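Local coordinates for glycinin A3B4 subunit (Glycine max, PDB 2D5F), which serves as a seed storage protein, an 11S globulin of the cupin superfamily that assembles into hexamers, at residues B[454-467]-B[478-491]. Numbering follows the deposited sequence.
Sequences YIKDVFRAIPSEVL and VRQLKYQGNSGPLV
Lys456 and Lys482 reach across in opposite directions, and each ammonium ends on main-chain carbonyl oxygen of the other segment. Lys456, bent at its third torsion (chi3 59°), brings NZ to Asn486 O at 2.6 Å, above that carbonyl's plane, and to Gly488 O at 2.9 Å, within the plane, so one ammonium bridges two carbonyls of the 486-488 loop. Lys482 inserts among Phe459, Arg460, Ser464 and Leu467 as a knob into a hole; its NZ meets Ile462 O at 2.7 Å, just past helix 455-461, and also binds Asp109 and Ser110 of a second subunit. These helices belong to the helical extension of the C-terminal cupin barrel, which in 11S globulins packs against the neighbouring protomer; helices 455-461 and 478-483 approach to 8.7 Å between axes. Among apolar contacts, Leu481 CD1 lies over one face of the Phe459 ring, 4.3 Å from its centroid, while Leu467 CD2 touches Val478 CG1. At the barrel end, Pro489 CB makes a CH-pi contact with the Tyr454 ring, 3.9 Å from its centroid and 15° off the normal, with Asp457 CB over the opposite face. Tyr454 OH accepts from Arg460 NH2 at 2.9 Å, lying in the guanidinium plane; NH2 also salt-bridges Asp457 OD1, NH1 makes a weak, bent bond (131°) to Ser487 O at 3.1 Å, and Ser487 OG covers one face. With an alanine in place of Tyr454, a gap is likely to open between Pro489 and Asp457 CB, and the Arg460 guanidinium, still paired with Asp457, would probably be freer to turn.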
loop_
_atom_site.group_PDB
_atom_site.type_symbol
_atom_site.label_atom_id
_atom_site.label_comp_id
_atom_site.label_asym_id
_atom_site.label_seq_id
_atom_site.Cartn_x
_atom_site.Cartn_y
_atom_site.Cartn_z
ATOM N N TYR B 454 -11.123 -5.488 -26.356
ATOM C CA TYR B 454 -11.907 -5.567 -27.583
ATOM C C TYR B 454 -11.371 -6.748 -28.402
ATOM O O TYR B 454 -10.165 -7.004 -28.434
ATOM C CB TYR B 454 -11.886 -4.239 -28.354
ATOM C CG TYR B 454 -10.539 -3.700 -28.792
ATOM C CD1 TYR B 454 -10.199 -3.650 -30.150
ATOM C CD2 TYR B 454 -9.642 -3.163 -27.870
ATOM C CE1 TYR B 454 -9.008 -3.074 -30.578
ATOM C CE2 TYR B 454 -8.442 -2.583 -28.287
ATOM C CZ TYR B 454 -8.133 -2.539 -29.641
ATOM O OH TYR B 454 -6.953 -1.960 -30.059
ATOM N N ILE B 455 -12.274 -7.491 -29.028
ATOM C CA ILE B 455 -11.877 -8.679 -29.762
ATOM C C ILE B 455 -10.844 -8.492 -30.873
ATOM O O ILE B 455 -10.020 -9.374 -31.090
ATOM C CB ILE B 455 -13.127 -9.432 -30.264
ATOM C CG1 ILE B 455 -13.934 -9.885 -29.037
ATOM C CG2 ILE B 455 -12.727 -10.642 -31.121
ATOM C CD1 ILE B 455 -15.234 -10.610 -29.321
ATOM N N LYS B 456 -10.859 -7.362 -31.567
ATOM C CA LYS B 456 -9.852 -7.143 -32.611
ATOM C C LYS B 456 -8.457 -7.288 -31.988
ATOM O O LYS B 456 -7.585 -7.967 -32.529
ATOM C CB LYS B 456 -9.979 -5.743 -33.219
ATOM C CG LYS B 456 -11.243 -5.508 -34.021
ATOM C CD LYS B 456 -11.311 -4.074 -34.537
ATOM C CE LYS B 456 -10.110 -3.749 -35.426
ATOM N NZ LYS B 456 -10.081 -2.314 -35.827
ATOM N N ASP B 457 -8.261 -6.646 -30.841
ATOM C CA ASP B 457 -6.985 -6.694 -30.141
ATOM C C ASP B 457 -6.669 -8.112 -29.670
ATOM O O ASP B 457 -5.503 -8.502 -29.579
ATOM C CB ASP B 457 -7.017 -5.731 -28.952
ATOM C CG ASP B 457 -5.725 -5.734 -28.159
ATOM O OD1 ASP B 457 -4.677 -5.329 -28.706
ATOM O OD2 ASP B 457 -5.760 -6.149 -26.984
ATOM N N VAL B 458 -7.709 -8.882 -29.366
ATOM C CA VAL B 458 -7.525 -10.257 -28.917
ATOM C C VAL B 458 -6.951 -11.096 -30.056
ATOM O O VAL B 458 -6.044 -11.901 -29.845
ATOM C CB VAL B 458 -8.861 -10.885 -28.445
ATOM C CG1 VAL B 458 -8.656 -12.351 -28.110
ATOM C CG2 VAL B 458 -9.382 -10.142 -27.220
ATOM N N PHE B 459 -7.477 -10.907 -31.264
ATOM C CA PHE B 459 -6.977 -11.652 -32.421
ATOM C C PHE B 459 -5.475 -11.404 -32.584
ATOM O O PHE B 459 -4.712 -12.324 -32.876
ATOM C CB PHE B 459 -7.694 -11.213 -33.706
ATOM C CG PHE B 459 -9.139 -11.633 -33.782
ATOM C CD1 PHE B 459 -10.057 -10.861 -34.491
ATOM C CD2 PHE B 459 -9.581 -12.792 -33.159
ATOM C CE1 PHE B 459 -11.398 -11.238 -34.574
ATOM C CE2 PHE B 459 -10.924 -13.181 -33.236
ATOM C CZ PHE B 459 -11.831 -12.401 -33.944
ATOM N N ARG B 460 -5.056 -10.160 -32.378
ATOM C CA ARG B 460 -3.649 -9.806 -32.524
ATOM C C ARG B 460 -2.742 -10.498 -31.512
ATOM O O ARG B 460 -1.570 -10.754 -31.794
ATOM C CB ARG B 460 -3.468 -8.288 -32.421
ATOM C CG ARG B 460 -4.204 -7.499 -33.497
ATOM C CD ARG B 460 -3.612 -6.113 -33.676
ATOM N NE ARG B 460 -3.843 -5.241 -32.529
ATOM C CZ ARG B 460 -4.961 -4.547 -32.327
ATOM N NH1 ARG B 460 -5.966 -4.617 -33.195
ATOM N NH2 ARG B 460 -5.068 -3.768 -31.261
ATOM N N ALA B 461 -3.291 -10.815 -30.342
ATOM C CA ALA B 461 -2.517 -11.455 -29.283
ATOM C C ALA B 461 -2.397 -12.970 -29.416
ATOM O O ALA B 461 -1.501 -13.580 -28.828
ATOM C CB ALA B 461 -3.127 -11.099 -27.921
ATOM N N ILE B 462 -3.290 -13.572 -30.193
ATOM C CA ILE B 462 -3.318 -15.021 -30.380
ATOM C C ILE B 462 -2.527 -15.471 -31.607
ATOM O O ILE B 462 -2.602 -14.849 -32.668
ATOM C CB ILE B 462 -4.775 -15.498 -30.499
ATOM C CG1 ILE B 462 -5.530 -15.125 -29.222
ATOM C CG2 ILE B 462 -4.829 -17.001 -30.755
ATOM C CD1 ILE B 462 -7.025 -15.361 -29.282
ATOM N N PRO B 463 -1.762 -16.571 -31.480
ATOM C CA PRO B 463 -0.963 -17.074 -32.601
ATOM C C PRO B 463 -1.817 -17.394 -33.821
ATOM O O PRO B 463 -2.917 -17.933 -33.703
ATOM C CB PRO B 463 -0.291 -18.322 -32.021
ATOM C CG PRO B 463 -0.235 -18.034 -30.546
ATOM C CD PRO B 463 -1.592 -17.431 -30.296
ATOM N N SER B 464 -1.293 -17.058 -34.991
ATOM C CA SER B 464 -1.989 -17.295 -36.243
ATOM C C SER B 464 -2.597 -18.690 -36.351
ATOM O O SER B 464 -3.760 -18.832 -36.717
ATOM C CB SER B 464 -1.043 -17.066 -37.420
ATOM O OG SER B 464 -1.693 -17.406 -38.631
ATOM N N GLU B 465 -1.820 -19.717 -36.032
ATOM C CA GLU B 465 -2.329 -21.080 -36.128
ATOM C C GLU B 465 -3.360 -21.441 -35.072
ATOM O O GLU B 465 -4.120 -22.403 -35.249
ATOM C CB GLU B 465 -1.183 -22.091 -36.107
ATOM C CG GLU B 465 -0.529 -22.265 -37.468
ATOM C CD GLU B 465 0.452 -23.416 -37.502
ATOM O OE1 GLU B 465 0.154 -24.466 -36.900
ATOM O OE2 GLU B 465 1.512 -23.275 -38.143
ATOM N N VAL B 466 -3.397 -20.694 -33.972
ATOM C CA VAL B 466 -4.403 -20.984 -32.959
ATOM C C VAL B 466 -5.709 -20.473 -33.549
ATOM O O VAL B 466 -6.743 -21.119 -33.437
ATOM C CB VAL B 466 -4.122 -20.266 -31.611
ATOM C CG1 VAL B 466 -5.350 -20.350 -30.710
ATOM C CG2 VAL B 466 -2.944 -20.925 -30.909
ATOM N N LEU B 467 -5.637 -19.318 -34.202
ATOM C CA LEU B 467 -6.800 -18.709 -34.839
ATOM C C LEU B 467 -7.304 -19.578 -36.004
ATOM O O LEU B 467 -8.508 -19.786 -36.156
ATOM C CB LEU B 467 -6.434 -17.310 -35.345
ATOM C CG LEU B 467 -6.875 -16.050 -34.576
ATOM C CD1 LEU B 467 -7.057 -16.328 -33.099
ATOM C CD2 LEU B 467 -5.848 -14.953 -34.804
ATOM N N VAL B 478 -6.584 -15.238 -41.774
ATOM C CA VAL B 478 -6.129 -14.891 -40.429
ATOM C C VAL B 478 -5.268 -13.639 -40.476
ATOM O O VAL B 478 -5.436 -12.716 -39.673
ATOM C CB VAL B 478 -5.306 -16.042 -39.797
ATOM C CG1 VAL B 478 -4.636 -15.569 -38.505
ATOM C CG2 VAL B 478 -6.215 -17.226 -39.505
ATOM N N ARG B 479 -4.345 -13.613 -41.430
ATOM C CA ARG B 479 -3.451 -12.480 -41.604
ATOM C C ARG B 479 -4.213 -11.172 -41.787
ATOM O O ARG B 479 -3.842 -10.145 -41.222
ATOM C CB ARG B 479 -2.540 -12.729 -42.808
ATOM C CG ARG B 479 -1.947 -11.480 -43.425
ATOM C CD ARG B 479 -0.799 -11.851 -44.333
ATOM N NE ARG B 479 0.338 -12.306 -43.545
ATOM C CZ ARG B 479 1.171 -11.489 -42.912
ATOM N NH1 ARG B 479 0.996 -10.175 -42.985
ATOM N NH2 ARG B 479 2.165 -11.984 -42.190
ATOM N N GLN B 480 -5.281 -11.215 -42.575
ATOM C CA GLN B 480 -6.080 -10.024 -42.830
ATOM C C GLN B 480 -6.808 -9.575 -41.560
ATOM O O GLN B 480 -7.030 -8.384 -41.353
ATOM C CB GLN B 480 -7.082 -10.298 -43.962
ATOM C CG GLN B 480 -8.514 -10.520 -43.508
ATOM C CD GLN B 480 -9.400 -9.335 -43.823
ATOM O OE1 GLN B 480 -9.011 -8.185 -43.623
ATOM N NE2 GLN B 480 -10.601 -9.608 -44.317
ATOM N N LEU B 481 -7.176 -10.533 -40.712
ATOM C CA LEU B 481 -7.862 -10.224 -39.460
ATOM C C LEU B 481 -6.920 -9.563 -38.467
ATOM O O LEU B 481 -7.283 -8.588 -37.808
ATOM C CB LEU B 481 -8.422 -11.492 -38.816
ATOM C CG LEU B 481 -9.907 -11.821 -38.963
ATOM C CD1 LEU B 481 -10.237 -12.964 -38.010
ATOM C CD2 LEU B 481 -10.766 -10.598 -38.637
ATOM N N LYS B 482 -5.707 -10.097 -38.368
ATOM C CA LYS B 482 -4.711 -9.583 -37.438
ATOM C C LYS B 482 -3.987 -8.322 -37.869
ATOM O O LYS B 482 -3.567 -7.534 -37.020
ATOM C CB LYS B 482 -3.658 -10.657 -37.138
ATOM C CG LYS B 482 -4.214 -11.931 -36.537
ATOM C CD LYS B 482 -3.105 -12.891 -36.139
ATOM C CE LYS B 482 -2.256 -12.331 -35.007
ATOM N NZ LYS B 482 -1.299 -13.348 -34.495
ATOM N N TYR B 483 -3.843 -8.105 -39.172
ATOM C CA TYR B 483 -3.094 -6.939 -39.624
ATOM C C TYR B 483 -3.784 -5.891 -40.491
ATOM O O TYR B 483 -3.317 -4.757 -40.570
ATOM C CB TYR B 483 -1.826 -7.423 -40.327
ATOM C CG TYR B 483 -1.024 -8.401 -39.497
ATOM C CD1 TYR B 483 -0.437 -8.008 -38.292
ATOM C CD2 TYR B 483 -0.854 -9.724 -39.912
ATOM C CE1 TYR B 483 0.298 -8.904 -37.522
ATOM C CE2 TYR B 483 -0.121 -10.630 -39.146
ATOM C CZ TYR B 483 0.453 -10.210 -37.953
ATOM O OH TYR B 483 1.178 -11.097 -37.191
ATOM N N GLN B 484 -4.887 -6.239 -41.139
ATOM C CA GLN B 484 -5.556 -5.264 -41.994
ATOM C C GLN B 484 -6.648 -4.452 -41.306
ATOM O O GLN B 484 -7.338 -4.939 -40.408
ATOM C CB GLN B 484 -6.125 -5.957 -43.240
ATOM C CG GLN B 484 -5.052 -6.576 -44.134
ATOM C CD GLN B 484 -5.597 -7.107 -45.453
ATOM O OE1 GLN B 484 -4.853 -7.673 -46.261
ATOM N NE2 GLN B 484 -6.897 -6.925 -45.679
ATOM N N GLY B 485 -6.789 -3.201 -41.738
ATOM C CA GLY B 485 -7.797 -2.318 -41.177
ATOM C C GLY B 485 -7.273 -1.479 -40.028
ATOM O O GLY B 485 -6.163 -1.707 -39.543
ATOM N N ASN B 486 -8.062 -0.493 -39.604
ATOM C CA ASN B 486 -7.676 0.361 -38.488
ATOM C C ASN B 486 -7.415 -0.551 -37.296
ATOM O O ASN B 486 -8.003 -1.624 -37.191
ATOM C CB ASN B 486 -8.784 1.381 -38.180
ATOM C CG ASN B 486 -10.179 0.781 -38.258
ATOM O OD1 ASN B 486 -11.177 1.503 -38.287
ATOM N ND2 ASN B 486 -10.254 -0.543 -38.287
ATOM N N SER B 487 -6.530 -0.124 -36.405
ATOM C CA SER B 487 -6.158 -0.935 -35.253
ATOM C C SER B 487 -7.046 -0.837 -34.005
ATOM O O SER B 487 -7.293 -1.843 -33.335
ATOM C CB SER B 487 -4.713 -0.615 -34.872
ATOM O OG SER B 487 -4.226 -1.528 -33.910
ATOM N N GLY B 488 -7.525 0.363 -33.700
ATOM C CA GLY B 488 -8.342 0.562 -32.513
ATOM C C GLY B 488 -9.734 -0.046 -32.455
ATOM O O GLY B 488 -10.175 -0.713 -33.392
ATOM N N PRO B 489 -10.452 0.178 -31.340
ATOM C CA PRO B 489 -11.811 -0.318 -31.091
ATOM C C PRO B 489 -12.891 0.484 -31.815
ATOM O O PRO B 489 -14.034 0.041 -31.929
ATOM C CB PRO B 489 -11.938 -0.211 -29.574
ATOM C CG PRO B 489 -11.156 1.018 -29.269
ATOM C CD PRO B 489 -9.919 0.854 -30.142
ATOM N N LEU B 490 -12.533 1.668 -32.295
ATOM C CA LEU B 490 -13.493 2.509 -33.002
ATOM C C LEU B 490 -13.321 2.281 -34.497
ATOM O O LEU B 490 -12.265 2.568 -35.060
ATOM C CB LEU B 490 -13.267 3.975 -32.632
ATOM C CG LEU B 490 -13.516 4.218 -31.141
ATOM C CD1 LEU B 490 -12.906 5.536 -30.705
ATOM C CD2 LEU B 490 -15.011 4.182 -30.875
ATOM N N VAL B 491 -14.376 1.772 -35.130
ATOM C CA VAL B 491 -14.350 1.447 -36.553
ATOM C C VAL B 491 -15.287 2.234 -37.464
ATOM O O VAL B 491 -16.478 2.382 -37.188
ATOM C CB VAL B 491 -14.648 -0.051 -36.755
ATOM C CG1 VAL B 491 -14.725 -0.379 -38.242
ATOM C CG2 VAL B 491 -13.573 -0.884 -36.073
#